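Local coordinates for ATP-dependent CLP protease, putative (Plasmodium falciparum, PDB 2F6I), which probably hydrolyses proteins to small peptides, as the catalytic domain of a ClpP-type (S14) serine protease working with an ATP-dependent chaperone, at residues A53-D64 with A87-S97. Sequence-based numbering, arbitrary orientation.
Sequences ADELISQLLYLD and AILDIFNYIKS
Two neighbouring parallel helices of the ClpP core, where successive beta-alpha-beta units lay their helices side by side, meet along 53-64 and 87-97. Their axes run 9.9 Å apart and only 5° from parallel, and the seam between them is apolar, mostly aliphatic with the F92 ring beside L60, until D64 closes it with polar bonds. Near the start, the CD1 tip of I88 lies against A53 and meets L56 CD2 at 3.7 Å, the two longer side chains crossing at about a right angle. One turn on, I57 and I91 also cross squarely: I57 CG2 comes to 3.6 Å from I91 CG1, with CG1 and CD1 of I57 touching that same carbon. I91 turns its other branch, CG2, to L60, whose CD1 rests obliquely 3.7 Å from F92 CD1. L61 CD2 fills in more loosely beside I91 and I95.

At the far end D64 holds the loop after the second helix, at K96 and S97. A chi1 of -162° swings its CG out toward that loop, slanting past I95. OD1 takes two bonds from S97, from N at 2.8 Å on the syn side but tilted out of the carboxylate plane, and from OG at 2.7 Å through the anti lone pair, while K96 N reaches OD2 at 3.1 Å from above that plane. Three donors thus limit the carboxylate's rotation, and S97 OG is also hydrogen-bonded to R40. L56 packs on strand 41-44, F92 and I95 on strand 71-77; helix 109-116 meets I88 and F92. D54 forms a salt bridge to K33 of a second subunit, whose N128 N donates to D90.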
# COMPACT_ATOMS: atom_id res chain seq x y z
N ALA C 53 5.78 29.37 9.33
CA ALA C 53 5.45 30.79 9.29
C ALA C 53 4.86 31.20 10.63
O ALA C 53 5.14 32.28 11.15
CB ALA C 53 4.46 31.07 8.17
N ASP C 54 4.03 30.32 11.20
CA ASP C 54 3.39 30.58 12.48
C ASP C 54 4.42 30.68 13.61
O ASP C 54 4.32 31.55 14.47
CB ASP C 54 2.38 29.48 12.81
CG ASP C 54 1.86 29.56 14.23
OD1 ASP C 54 1.25 30.60 14.59
OD2 ASP C 54 2.05 28.59 15.00
N GLU C 55 5.40 29.79 13.59
CA GLU C 55 6.43 29.80 14.63
C GLU C 55 7.28 31.06 14.52
O GLU C 55 7.53 31.74 15.51
CB GLU C 55 7.31 28.56 14.50
CG GLU C 55 6.54 27.26 14.39
CD GLU C 55 7.44 26.04 14.34
OE1 GLU C 55 8.42 26.06 13.56
OE2 GLU C 55 7.16 25.06 15.06
N LEU C 56 7.73 31.36 13.30
CA LEU C 56 8.56 32.53 13.07
C LEU C 56 7.85 33.81 13.51
O LEU C 56 8.46 34.69 14.13
CB LEU C 56 8.95 32.63 11.59
CG LEU C 56 9.93 33.73 11.20
CD1 LEU C 56 11.20 33.60 12.02
CD2 LEU C 56 10.24 33.63 9.71
N ILE C 57 6.57 33.92 13.18
CA ILE C 57 5.79 35.09 13.55
C ILE C 57 5.70 35.18 15.08
O ILE C 57 5.91 36.24 15.66
CB ILE C 57 4.37 35.04 12.95
CG1 ILE C 57 4.45 35.26 11.44
CG2 ILE C 57 3.48 36.10 13.59
CD1 ILE C 57 3.12 35.17 10.73
N SER C 58 5.39 34.05 15.72
CA SER C 58 5.29 34.02 17.17
C SER C 58 6.59 34.53 17.77
O SER C 58 6.60 35.38 18.67
CB SER C 58 5.04 32.60 17.67
OG SER C 58 3.75 32.15 17.30
N GLN C 59 7.70 34.00 17.26
CA GLN C 59 9.03 34.35 17.72
C GLN C 59 9.36 35.83 17.51
O GLN C 59 9.96 36.46 18.39
CB GLN C 59 10.06 33.46 17.03
CG GLN C 59 10.08 32.05 17.59
CD GLN C 59 10.53 31.02 16.57
OE1 GLN C 59 11.51 31.22 15.86
NE2 GLN C 59 9.81 29.90 16.52
N LEU C 60 8.98 36.37 16.36
CA LEU C 60 9.25 37.77 16.07
C LEU C 60 8.47 38.65 17.03
O LEU C 60 9.02 39.57 17.64
CB LEU C 60 8.88 38.11 14.62
CG LEU C 60 9.82 37.52 13.56
CD1 LEU C 60 9.24 37.72 12.17
CD2 LEU C 60 11.18 38.18 13.67
N LEU C 61 7.17 38.37 17.18
CA LEU C 61 6.33 39.14 18.08
C LEU C 61 6.84 39.04 19.51
O LEU C 61 6.80 40.01 20.26
CB LEU C 61 4.88 38.65 18.01
CG LEU C 61 4.14 38.89 16.69
CD1 LEU C 61 2.78 38.23 16.73
CD2 LEU C 61 4.01 40.38 16.45
N TYR C 62 7.33 37.86 19.88
CA TYR C 62 7.85 37.65 21.22
C TYR C 62 9.08 38.51 21.47
O TYR C 62 9.15 39.23 22.47
CB TYR C 62 8.20 36.18 21.45
CG TYR C 62 8.87 35.92 22.79
CD1 TYR C 62 10.25 36.02 22.92
CD2 TYR C 62 8.12 35.62 23.92
CE1 TYR C 62 10.87 35.82 24.16
CE2 TYR C 62 8.73 35.43 25.16
CZ TYR C 62 10.10 35.53 25.27
OH TYR C 62 10.71 35.34 26.49
N LEU C 63 10.05 38.42 20.57
CA LEU C 63 11.28 39.20 20.71
C LEU C 63 10.98 40.69 20.78
O LEU C 63 11.41 41.37 21.70
CB LEU C 63 12.23 38.91 19.54
CG LEU C 63 12.86 37.51 19.48
CD1 LEU C 63 13.72 37.39 18.23
CD2 LEU C 63 13.70 37.27 20.72
N ASP C 64 10.23 41.20 19.80
CA ASP C 64 9.90 42.61 19.78
C ASP C 64 9.21 43.05 21.06
O ASP C 64 9.20 44.23 21.39
CB ASP C 64 9.01 42.94 18.57
CG ASP C 64 9.01 44.42 18.24
OD1 ASP C 64 10.10 44.97 18.01
OD2 ASP C 64 7.91 45.02 18.21
N ALA C 87 2.62 37.00 4.95
CA ALA C 87 2.21 37.17 6.34
C ALA C 87 3.46 37.49 7.16
O ALA C 87 3.44 38.38 8.01
CB ALA C 87 1.56 35.89 6.85
N ILE C 88 4.53 36.74 6.91
CA ILE C 88 5.78 36.96 7.62
C ILE C 88 6.30 38.36 7.29
O ILE C 88 6.85 39.05 8.15
CB ILE C 88 6.84 35.92 7.22
CG1 ILE C 88 6.41 34.54 7.72
CG2 ILE C 88 8.19 36.29 7.80
CD1 ILE C 88 7.37 33.42 7.35
N LEU C 89 6.11 38.78 6.04
CA LEU C 89 6.56 40.09 5.60
C LEU C 89 5.81 41.18 6.38
O LEU C 89 6.42 42.16 6.82
CB LEU C 89 6.31 40.26 4.10
CG LEU C 89 7.07 41.38 3.38
CD1 LEU C 89 8.57 41.09 3.45
CD2 LEU C 89 6.61 41.47 1.93
N ASP C 90 4.50 41.00 6.55
CA ASP C 90 3.70 41.97 7.30
C ASP C 90 4.24 42.10 8.72
O ASP C 90 4.44 43.21 9.21
CB ASP C 90 2.23 41.54 7.36
CG ASP C 90 1.44 41.98 6.14
OD1 ASP C 90 1.83 42.98 5.50
OD2 ASP C 90 0.42 41.33 5.82
N ILE C 91 4.46 40.96 9.37
CA ILE C 91 4.97 40.94 10.73
C ILE C 91 6.33 41.62 10.78
O ILE C 91 6.63 42.38 11.70
CB ILE C 91 5.09 39.49 11.26
CG1 ILE C 91 3.71 38.84 11.31
CG2 ILE C 91 5.72 39.48 12.65
CD1 ILE C 91 2.71 39.58 12.18
N PHE C 92 7.15 41.35 9.77
CA PHE C 92 8.48 41.93 9.67
C PHE C 92 8.42 43.44 9.83
O PHE C 92 9.14 44.02 10.64
CB PHE C 92 9.09 41.61 8.31
CG PHE C 92 10.22 40.63 8.36
CD1 PHE C 92 10.03 39.35 8.89
CD2 PHE C 92 11.47 40.97 7.86
CE1 PHE C 92 11.07 38.43 8.91
CE2 PHE C 92 12.52 40.05 7.88
CZ PHE C 92 12.32 38.78 8.41
N ASN C 93 7.55 44.06 9.04
CA ASN C 93 7.40 45.51 9.05
C ASN C 93 6.43 46.03 10.10
O ASN C 93 6.22 47.24 10.22
CB ASN C 93 6.98 45.99 7.67
CG ASN C 93 8.05 45.75 6.63
OD1 ASN C 93 9.12 46.36 6.67
ND2 ASN C 93 7.78 44.85 5.69
N TYR C 94 5.84 45.13 10.87
CA TYR C 94 4.91 45.52 11.92
C TYR C 94 5.68 45.82 13.21
O TYR C 94 5.42 46.81 13.89
CB TYR C 94 3.90 44.40 12.18
CG TYR C 94 2.88 44.72 13.26
CD1 TYR C 94 2.30 43.69 14.01
CD2 TYR C 94 2.50 46.03 13.53
CE1 TYR C 94 1.36 43.97 15.00
CE2 TYR C 94 1.56 46.31 14.52
CZ TYR C 94 1.00 45.28 15.25
OH TYR C 94 0.07 45.55 16.23
N ILE C 95 6.64 44.95 13.53
CA ILE C 95 7.44 45.12 14.73
C ILE C 95 8.38 46.32 14.65
O ILE C 95 8.75 46.76 13.57
CB ILE C 95 8.27 43.85 15.03
CG1 ILE C 95 9.27 43.59 13.91
CG2 ILE C 95 7.34 42.65 15.18
CD1 ILE C 95 10.21 42.43 14.18
N LYS C 96 8.74 46.85 15.81
CA LYS C 96 9.63 48.00 15.90
C LYS C 96 11.07 47.63 15.61
O LYS C 96 11.79 48.36 14.91
CB LYS C 96 9.53 48.65 17.29
CG LYS C 96 8.46 49.73 17.40
CD LYS C 96 7.10 49.25 16.90
CE LYS C 96 6.09 50.39 16.85
NZ LYS C 96 4.80 49.96 16.25
N SER C 97 11.50 46.48 16.14
CA SER C 97 12.86 46.00 15.94
C SER C 97 13.24 45.93 14.47
O SER C 97 12.43 45.55 13.62
CB SER C 97 13.04 44.62 16.56
OG SER C 97 12.81 44.64 17.95